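Local coordinates for G-protein interacting protein 1 (Dictyostelium discoideum, PDB 5Z1N) that probably binds heterotrimeric G proteins in the cytosol during chemotaxis and holds a phospholipid in its C-terminal TNFAIP8-like helical domain, at residues 23-28 with 145-151; 68-72 with 101-105; 75-79 with 94-98. All coordinates share one frame; numbering follows the deposited sequence.

Interaction 1 of 3, residues 23-28 with 145-151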
loop_
_atom_site.group_PDB
_atom_site.type_symbol
_atom_site.label_atom_id
_atom_site.label_comp_id
_atom_site.label_asym_id
_atom_site.label_seq_id
_atom_site.Cartn_x
_atom_site.Cartn_y
_atom_site.Cartn_z
ATOM N N LYS A 23 -7.219 -6.977 7.010
ATOM C CA LYS A 23 -8.351 -6.872 7.927
ATOM C C LYS A 23 -9.158 -5.610 7.652
ATOM O O LYS A 23 -10.400 -5.643 7.632
ATOM C CB LYS A 23 -7.871 -6.898 9.378
ATOM C CG LYS A 23 -9.005 -6.830 10.395
ATOM C CD LYS A 23 -8.569 -7.313 11.773
ATOM C CE LYS A 23 -7.474 -6.431 12.361
ATOM N NZ LYS A 23 -6.950 -6.978 13.652
ATOM N N ILE A 24 -8.470 -4.490 7.407
ATOM C CA ILE A 24 -9.193 -3.255 7.104
ATOM C C ILE A 24 -10.009 -3.406 5.819
ATOM O O ILE A 24 -11.178 -2.988 5.751
ATOM C CB ILE A 24 -8.209 -2.075 7.033
ATOM C CG1 ILE A 24 -7.730 -1.727 8.446
ATOM C CG2 ILE A 24 -8.859 -0.872 6.375
ATOM C CD1 ILE A 24 -6.523 -0.807 8.495
ATOM N N ILE A 25 -9.420 -4.026 4.792
ATOM C CA ILE A 25 -10.142 -4.234 3.537
ATOM C C ILE A 25 -11.374 -5.098 3.768
ATOM O O ILE A 25 -12.454 -4.816 3.232
ATOM C CB ILE A 25 -9.218 -4.853 2.474
ATOM C CG1 ILE A 25 -8.082 -3.898 2.121
ATOM C CG2 ILE A 25 -10.011 -5.200 1.216
ATOM C CD1 ILE A 25 -7.137 -4.463 1.090
ATOM N N LYS A 26 -11.230 -6.171 4.553
ATOM C CA LYS A 26 -12.386 -6.979 4.929
ATOM C C LYS A 26 -13.488 -6.105 5.511
ATOM O O LYS A 26 -14.655 -6.203 5.115
ATOM C CB LYS A 26 -11.981 -8.056 5.940
ATOM C CG LYS A 26 -11.416 -9.329 5.337
ATOM C CD LYS A 26 -11.559 -10.513 6.290
ATOM C CE LYS A 26 -10.801 -10.286 7.581
ATOM N NZ LYS A 26 -10.936 -11.452 8.506
ATOM N N ARG A 27 -13.123 -5.222 6.443
ATOM C CA ARG A 27 -14.133 -4.401 7.103
ATOM C C ARG A 27 -14.810 -3.427 6.143
ATOM O O ARG A 27 -16.004 -3.148 6.294
ATOM C CB ARG A 27 -13.504 -3.648 8.275
ATOM C CG ARG A 27 -12.986 -4.556 9.388
ATOM C CD ARG A 27 -14.117 -5.291 10.109
ATOM N NE ARG A 27 -14.481 -6.552 9.462
ATOM C CZ ARG A 27 -13.926 -7.726 9.742
ATOM N NH1 ARG A 27 -14.325 -8.816 9.105
ATOM N NH2 ARG A 27 -12.968 -7.811 10.656
ATOM N N VAL A 28 -14.087 -2.902 5.152
ATOM C CA VAL A 28 -14.689 -1.895 4.282
ATOM C C VAL A 28 -15.385 -2.467 3.051
ATOM O O VAL A 28 -16.236 -1.783 2.464
ATOM C CB VAL A 28 -13.651 -0.861 3.817
ATOM C CG1 VAL A 28 -13.064 -0.124 5.011
ATOM C CG2 VAL A 28 -12.579 -1.539 3.003
ATOM N N LEU A 145 -14.893 2.849 10.563
ATOM C CA LEU A 145 -14.238 1.725 11.218
ATOM C C LEU A 145 -14.453 1.776 12.724
ATOM O O LEU A 145 -14.577 2.849 13.323
ATOM C CB LEU A 145 -12.735 1.708 10.928
ATOM C CG LEU A 145 -12.237 1.172 9.587
ATOM C CD1 LEU A 145 -10.726 1.023 9.627
ATOM C CD2 LEU A 145 -12.898 -0.152 9.241
ATOM N N GLU A 146 -14.496 0.598 13.335
ATOM C CA GLU A 146 -14.412 0.521 14.781
ATOM C C GLU A 146 -12.956 0.656 15.216
ATOM O O GLU A 146 -12.026 0.493 14.420
ATOM C CB GLU A 146 -14.993 -0.801 15.297
ATOM C CG GLU A 146 -16.076 -1.418 14.418
ATOM C CD GLU A 146 -17.424 -0.738 14.566
ATOM O OE1 GLU A 146 -17.586 0.073 15.502
ATOM O OE2 GLU A 146 -18.324 -1.021 13.746
ATOM N N ILE A 147 -12.763 0.964 16.502
ATOM C CA ILE A 147 -11.409 1.015 17.048
ATOM C C ILE A 147 -10.767 -0.368 17.017
ATOM O O ILE A 147 -9.541 -0.488 16.893
ATOM C CB ILE A 147 -11.424 1.612 18.473
ATOM C CG1 ILE A 147 -10.009 1.999 18.914
ATOM C CG2 ILE A 147 -12.065 0.651 19.472
ATOM C CD1 ILE A 147 -9.523 3.307 18.326
ATOM N N GLU A 148 -11.575 -1.431 17.100
ATOM C CA GLU A 148 -11.061 -2.796 17.048
ATOM C C GLU A 148 -10.532 -3.186 15.673
ATOM O O GLU A 148 -9.897 -4.240 15.550
ATOM C CB GLU A 148 -12.151 -3.789 17.469
ATOM C CG GLU A 148 -12.288 -3.977 18.972
ATOM C CD GLU A 148 -13.084 -2.866 19.632
ATOM O OE1 GLU A 148 -12.863 -2.614 20.838
ATOM O OE2 GLU A 148 -13.927 -2.246 18.945
ATOM N N ASP A 149 -10.778 -2.378 14.641
ATOM C CA ASP A 149 -10.302 -2.697 13.301
ATOM C C ASP A 149 -8.835 -2.336 13.090
ATOM O O ASP A 149 -8.283 -2.650 12.030
ATOM C CB ASP A 149 -11.192 -2.008 12.265
ATOM C CG ASP A 149 -12.625 -2.519 12.315
ATOM O OD1 ASP A 149 -13.567 -1.746 12.032
ATOM O OD2 ASP A 149 -12.807 -3.704 12.664
ATOM N N ASP A 150 -8.208 -1.677 14.066
ATOM C CA ASP A 150 -6.751 -1.624 14.196
ATOM C C ASP A 150 -6.085 -0.887 13.035
ATOM O O ASP A 150 -5.018 -1.279 12.557
ATOM C CB ASP A 150 -6.169 -3.030 14.359
ATOM C CG ASP A 150 -6.492 -3.637 15.718
ATOM O OD1 ASP A 150 -6.615 -2.870 16.695
ATOM O OD2 ASP A 150 -6.623 -4.874 15.814
ATOM N N LEU A 151 -6.709 0.204 12.588
ATOM C CA LEU A 151 -5.989 1.162 11.755
ATOM C C LEU A 151 -4.718 1.636 12.452
ATOM O O LEU A 151 -3.709 1.924 11.791
ATOM C CB LEU A 151 -6.895 2.348 11.427
ATOM C CG LEU A 151 -6.321 3.461 10.550
ATOM C CD1 LEU A 151 -5.977 2.937 9.154
ATOM C CD2 LEU A 151 -7.306 4.610 10.474
HETATM O O HOH W 1 -10.137 -6.712 14.836
#

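Interaction 2 of 3, residues 68-72 with 101-105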
loop_
_atom_site.group_PDB
_atom_site.type_symbol
_atom_site.label_atom_id
_atom_site.label_comp_id
_atom_site.label_asym_id
_atom_site.label_seq_id
_atom_site.Cartn_x
_atom_site.Cartn_y
_atom_site.Cartn_z
ATOM N N ALA A 68 7.574 8.021 -3.548
ATOM C CA ALA A 68 6.125 8.145 -3.635
ATOM C C ALA A 68 5.464 7.428 -2.469
ATOM O O ALA A 68 4.652 8.016 -1.741
ATOM C CB ALA A 68 5.623 7.596 -4.971
ATOM N N LEU A 69 5.870 6.180 -2.228
ATOM C CA LEU A 69 5.271 5.420 -1.140
ATOM C C LEU A 69 5.442 6.163 0.173
ATOM O O LEU A 69 4.479 6.349 0.925
ATOM C CB LEU A 69 5.893 4.027 -1.063
ATOM C CG LEU A 69 5.487 3.053 -2.169
ATOM C CD1 LEU A 69 6.265 1.756 -2.032
ATOM C CD2 LEU A 69 3.988 2.790 -2.132
ATOM N N ARG A 70 6.651 6.670 0.422
ATOM C CA ARG A 70 6.885 7.332 1.696
ATOM C C ARG A 70 6.009 8.568 1.815
ATOM O O ARG A 70 5.359 8.776 2.848
ATOM C CB ARG A 70 8.373 7.649 1.853
ATOM C CG ARG A 70 9.184 6.374 2.085
ATOM C CD ARG A 70 10.597 6.633 2.549
ATOM N NE ARG A 70 11.460 7.097 1.469
ATOM C CZ ARG A 70 12.082 8.271 1.469
ATOM N NH1 ARG A 70 11.939 9.098 2.497
ATOM N NH2 ARG A 70 12.852 8.616 0.447
ATOM N N ASP A 71 5.884 9.333 0.721
ATOM C CA ASP A 71 4.961 10.461 0.726
ATOM C C ASP A 71 3.575 9.996 1.134
ATOM O O ASP A 71 2.977 10.525 2.080
ATOM C CB ASP A 71 4.915 11.126 -0.650
ATOM C CG ASP A 71 6.051 12.098 -0.869
ATOM O OD1 ASP A 71 6.360 12.379 -2.045
ATOM O OD2 ASP A 71 6.636 12.576 0.127
ATOM N N GLY A 72 3.080 8.950 0.464
ATOM C CA GLY A 72 1.776 8.416 0.811
ATOM C C GLY A 72 1.688 8.083 2.281
ATOM O O GLY A 72 0.804 8.576 2.991
ATOM N N ALA A 101 -0.254 10.660 -3.873
ATOM C CA ALA A 101 1.066 10.058 -3.748
ATOM C C ALA A 101 1.027 8.606 -4.192
ATOM O O ALA A 101 1.888 8.155 -4.961
ATOM C CB ALA A 101 1.573 10.175 -2.311
ATOM N N LEU A 102 -0.011 7.874 -3.781
ATOM C CA LEU A 102 -0.046 6.470 -4.153
ATOM C C LEU A 102 -0.269 6.318 -5.653
ATOM O O LEU A 102 0.303 5.410 -6.270
ATOM C CB LEU A 102 -1.102 5.735 -3.329
ATOM C CG LEU A 102 -0.676 5.640 -1.852
ATOM C CD1 LEU A 102 -1.745 4.981 -0.981
ATOM C CD2 LEU A 102 0.653 4.911 -1.712
ATOM N N LYS A 103 -1.014 7.246 -6.268
ATOM C CA LYS A 103 -1.144 7.211 -7.720
ATOM C C LYS A 103 0.229 7.295 -8.367
ATOM O O LYS A 103 0.550 6.506 -9.266
ATOM C CB LYS A 103 -2.056 8.341 -8.206
ATOM C CG LYS A 103 -2.235 8.428 -9.732
ATOM C CD LYS A 103 -2.823 7.149 -10.323
ATOM C CE LYS A 103 -4.203 6.849 -9.746
ATOM N NZ LYS A 103 -4.838 5.663 -10.402
ATOM N N GLU A 104 1.082 8.194 -7.864
ATOM C CA GLU A 104 2.438 8.278 -8.389
ATOM C C GLU A 104 3.142 6.936 -8.239
ATOM O O GLU A 104 3.671 6.387 -9.215
ATOM C CB GLU A 104 3.201 9.401 -7.686
ATOM C CG GLU A 104 4.704 9.398 -7.909
ATOM C CD GLU A 104 5.114 9.785 -9.318
ATOM O OE1 GLU A 104 4.244 10.181 -10.122
ATOM O OE2 GLU A 104 6.323 9.696 -9.618
ATOM N N ALA A 105 3.073 6.349 -7.040
ATOM C CA ALA A 105 3.676 5.037 -6.842
ATOM C C ALA A 105 3.129 4.046 -7.857
ATOM O O ALA A 105 3.895 3.334 -8.522
ATOM C CB ALA A 105 3.430 4.545 -5.414
#

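Interaction 3 of 3, residues 75-79 with 94-98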
loop_
_atom_site.group_PDB
_atom_site.type_symbol
_atom_site.label_atom_id
_atom_site.label_comp_id
_atom_site.label_asym_id
_atom_site.label_seq_id
_atom_site.Cartn_x
_atom_site.Cartn_y
_atom_site.Cartn_z
ATOM N N HIS A 75 1.456 11.138 4.533
ATOM C CA HIS A 75 0.181 11.846 4.564
ATOM C C HIS A 75 -0.844 11.051 5.351
ATOM O O HIS A 75 -1.604 11.622 6.148
ATOM C CB HIS A 75 -0.303 12.142 3.145
ATOM C CG HIS A 75 0.507 13.188 2.446
ATOM N ND1 HIS A 75 0.470 14.516 2.807
ATOM C CD2 HIS A 75 1.369 13.104 1.406
ATOM C CE1 HIS A 75 1.278 15.206 2.024
ATOM N NE2 HIS A 75 1.836 14.373 1.164
ATOM N N LEU A 76 -0.830 9.724 5.197
ATOM C CA LEU A 76 -1.714 8.909 6.016
ATOM C C LEU A 76 -1.410 9.132 7.489
ATOM O O LEU A 76 -2.325 9.355 8.295
ATOM C CB LEU A 76 -1.577 7.436 5.635
ATOM C CG LEU A 76 -2.136 7.072 4.254
ATOM C CD1 LEU A 76 -1.729 5.662 3.868
ATOM C CD2 LEU A 76 -3.654 7.213 4.231
ATOM N N ASP A 77 -0.118 9.168 7.840
ATOM C CA ASP A 77 0.255 9.445 9.221
ATOM C C ASP A 77 -0.327 10.776 9.668
ATOM O O ASP A 77 -0.966 10.864 10.725
ATOM C CB ASP A 77 1.773 9.429 9.376
ATOM C CG ASP A 77 2.207 9.526 10.825
ATOM O OD1 ASP A 77 3.040 10.403 11.134
ATOM O OD2 ASP A 77 1.705 8.736 11.655
ATOM N N ARG A 78 -0.182 11.811 8.830
ATOM C CA ARG A 78 -0.738 13.113 9.180
ATOM C C ARG A 78 -2.231 12.997 9.433
ATOM O O ARG A 78 -2.736 13.445 10.471
ATOM C CB ARG A 78 -0.458 14.127 8.069
ATOM C CG ARG A 78 1.014 14.433 7.861
ATOM C CD ARG A 78 1.190 15.552 6.854
ATOM N NE ARG A 78 2.594 15.875 6.621
ATOM C CZ ARG A 78 3.017 16.691 5.663
ATOM N NH1 ARG A 78 2.143 17.267 4.847
ATOM N NH2 ARG A 78 4.314 16.930 5.519
ATOM N N ALA A 79 -2.947 12.336 8.518
ATOM C CA ALA A 79 -4.385 12.225 8.692
ATOM C C ALA A 79 -4.710 11.376 9.906
ATOM O O ALA A 79 -5.683 11.655 10.619
ATOM C CB ALA A 79 -5.031 11.647 7.437
ATOM N N ILE A 94 -5.821 16.354 3.393
ATOM C CA ILE A 94 -4.680 15.489 3.678
ATOM C C ILE A 94 -4.810 14.173 2.925
ATOM O O ILE A 94 -3.873 13.722 2.254
ATOM C CB ILE A 94 -4.543 15.244 5.192
ATOM C CG1 ILE A 94 -4.406 16.562 5.957
ATOM C CG2 ILE A 94 -3.353 14.336 5.468
ATOM C CD1 ILE A 94 -4.361 16.386 7.469
ATOM N N LEU A 95 -5.984 13.544 3.017
ATOM C CA LEU A 95 -6.137 12.203 2.466
ATOM C C LEU A 95 -5.953 12.218 0.956
ATOM O O LEU A 95 -5.331 11.311 0.385
ATOM C CB LEU A 95 -7.503 11.633 2.850
ATOM C CG LEU A 95 -7.672 11.253 4.327
ATOM C CD1 LEU A 95 -9.101 10.814 4.615
ATOM C CD2 LEU A 95 -6.692 10.152 4.709
ATOM N N GLU A 96 -6.462 13.263 0.299
ATOM C CA GLU A 96 -6.258 13.404 -1.136
ATOM C C GLU A 96 -4.781 13.335 -1.483
ATOM O O GLU A 96 -4.389 12.621 -2.414
ATOM C CB GLU A 96 -6.861 14.719 -1.629
ATOM C CG GLU A 96 -6.909 14.844 -3.137
ATOM C CD GLU A 96 -7.920 15.869 -3.600
ATOM O OE1 GLU A 96 -8.337 16.709 -2.771
ATOM O OE2 GLU A 96 -8.301 15.830 -4.791
ATOM N N LYS A 97 -3.937 14.039 -0.720
ATOM C CA LYS A 97 -2.510 14.002 -1.012
ATOM C C LYS A 97 -1.981 12.581 -0.903
ATOM O O LYS A 97 -1.265 12.110 -1.798
ATOM C CB LYS A 97 -1.753 14.952 -0.084
ATOM C CG LYS A 97 -1.984 16.412 -0.435
ATOM C CD LYS A 97 -1.059 17.344 0.324
ATOM C CE LYS A 97 -1.224 18.779 -0.163
ATOM N NZ LYS A 97 -0.158 19.669 0.374
ATOM N N ALA A 98 -2.385 11.858 0.149
ATOM C CA ALA A 98 -2.028 10.447 0.244
ATOM C C ALA A 98 -2.427 9.717 -1.029
ATOM O O ALA A 98 -1.598 9.056 -1.671
ATOM C CB ALA A 98 -2.694 9.810 1.465
#

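Interaction 1 of 3, residues 23-28 with 145-151
Ile24 reaches from helix 12-28 into the loop that joins helices 135-144 and 151-158, and its end forms the tightly packed side of this contact. Its CD1 lies 3.8 Å from Leu151 CD1, while CG2 on the other branch faces Leu145 CD1 at 4.2 Å. A branched aliphatic residue suits the spot because its two arms can touch two leucines at once; Phe137 and Val141 of helix 135-144 extend the same apolar patch. Leu145 also sends its CD2 against Arg27 CB at 3.7 Å, with Val28 close by.

Toward solvent the contact becomes looser and polar. The Lys23 chain, which leaves CB opposite the backbone N (chi1 -178°) and kinks at chi3, carries its amine across to Asp150, where NZ forms a salt bridge of 3.0 Å with OD2 on the anti lone pair. A water that donates to Glu148 O also accepts a weak hydrogen bond from the same amine.

Arg27 behaves differently. Bent at chi2 and chi3, it lays its methylene groups rather than its charge against Asp149, CD standing 3.3 Å from OD2, and the guanidinium and carboxylate planes are 48° apart. NH2 stays 4.6 Å from that oxygen, so any attraction is probably only long-range. The other oxygen, Asp149 OD1, accepts Glu146 N at 2.8 Å from above the carboxylate plane, which pins the short 3-10 turn 147-149 to the start of its own loop. The whole is a helix-to-turn junction of the TNFAIP8-like helical fold, closing its end beside Leu151, a residue of the phosphatidylethanolamine pocket.

Interaction 2 of 3, residues 68-72 with 101-105
Ala68 lays its methyl group over the backbone of helix 92-113, with CB 3.5 Å from Ala105 N and 3.6 Å from Glu104 CG. This is a close antiparallel helix pair in the all-helical TNFAIP8-like fold: the short axes approach to 7.8 Å at an angle of 159°. Such closeness depends on small residues at the interface. Ala68 meets Ala105 near one end, and Gly72 meets Ala101 near the other, the two pairs about one helical turn apart.

Alanine suits position 68, since its single methyl lies directly against the partner backbone. Asp71 contributes only its CB, which rests against Ala101 CB, while its carboxylate stays at the exposed margin. Glu104 behaves similarly: CG, anti to the backbone N (chi1 167°), lies alongside the Ala68 methyl, and the bend at chi2 lets the chain turn away beyond it. Both acidic residues thus bring aliphatic carbon to the seam and keep their charged ends at its edge.

On the inner side, two leucines continue the packing. Leu69 leaves its helix facing away from the partner, yet its CD2 returns to within 3.8 Å of Ala105 CB and 4.0 Å of Leu102 CD2, the two leucine side chains crossing at about a right angle. Leucine suits this double duty, since one branch can seal the helix pair while the side chain also touches the bound phosphatidylethanolamine and Leu166. At Gly72 the fit is closest: a CB there would collide with Leu102 CD2, and without one the Ala101 methyl settles 3.4 Å from Gly72 N.

Interaction 3 of 3, residues 75-79 with 94-98
His75 opens the contact by laying its imidazole against the side chain of Lys97. Lys97 CB stands 3.6 Å from the ring centroid and only 7° off the ring normal, a CH-pi contact over one face; farther out, Lys97 CD touches CE1. CG of His75 is anti to the carbonyl carbon (chi1 -71°), which brings the ring face under Lys97 CB, the two side chains crossing obliquely, while His75 CB packs 3.7 Å from Ala98 CB. Were His75 replaced by an alanine, the Lys97 methylenes would probably lose the flat face they rest on, leaving that chain freer to turn.

One residue on, Leu76 starts out facing away from helix 92-113, but its CD2 comes back to 3.9 Å from Ala98 CB, with Leu95 a little farther off. Its length lets it serve both this seam and the lipid pocket, where Phe138 and Trp142 of helix 135-144, Ile155 and the bound phosphatidylethanolamine lie against it. Arg78 offers only CB, to Ile94 CG2, and its extended chain carries the guanidinium to the exposed margin.

Ala79 ends the segment as a small residue between two larger ones: its CB is 3.5 Å from Leu95 CD2 and 3.7 Å from Ile94 CG2. The same CG2 methyl approaches His75 O at 3.3 Å, close to where that carbonyl receives Ala79 N in the ordinary helical bond.

The two helices form an antiparallel pair of the all-helical TNFAIP8-like fold, their local axes 8.4 Å apart. Their seam is held by dispersion and close fit, apolar within and edged by His75, Arg78 and Lys97. The like charges of Arg78 NH1 and Lys97 NZ come near each other without touching, at 5.6 Å, so aliphatic carbon, rather than charge pairing, probably binds this outer margin.

Interactions 2 and 3 are successive parts of one seam between helices 59-81 and 92-113; their centres are 10 Å apart and they meet where Gly72 O packs 4.0 Å from Ala98 CB. Interaction 1 stands apart, its centre 22 Å from that of interaction 2 and 18 Å from that of interaction 3, and the chain it closes encloses both of them. The bound phosphatidylethanolamine connects all three: Leu151, Leu69 and Leu76, one from each contact, have side chains about 4 Å from it. The helix seam and the distant helix-to-loop junction therefore each contribute to the same lipid pocket through leucine.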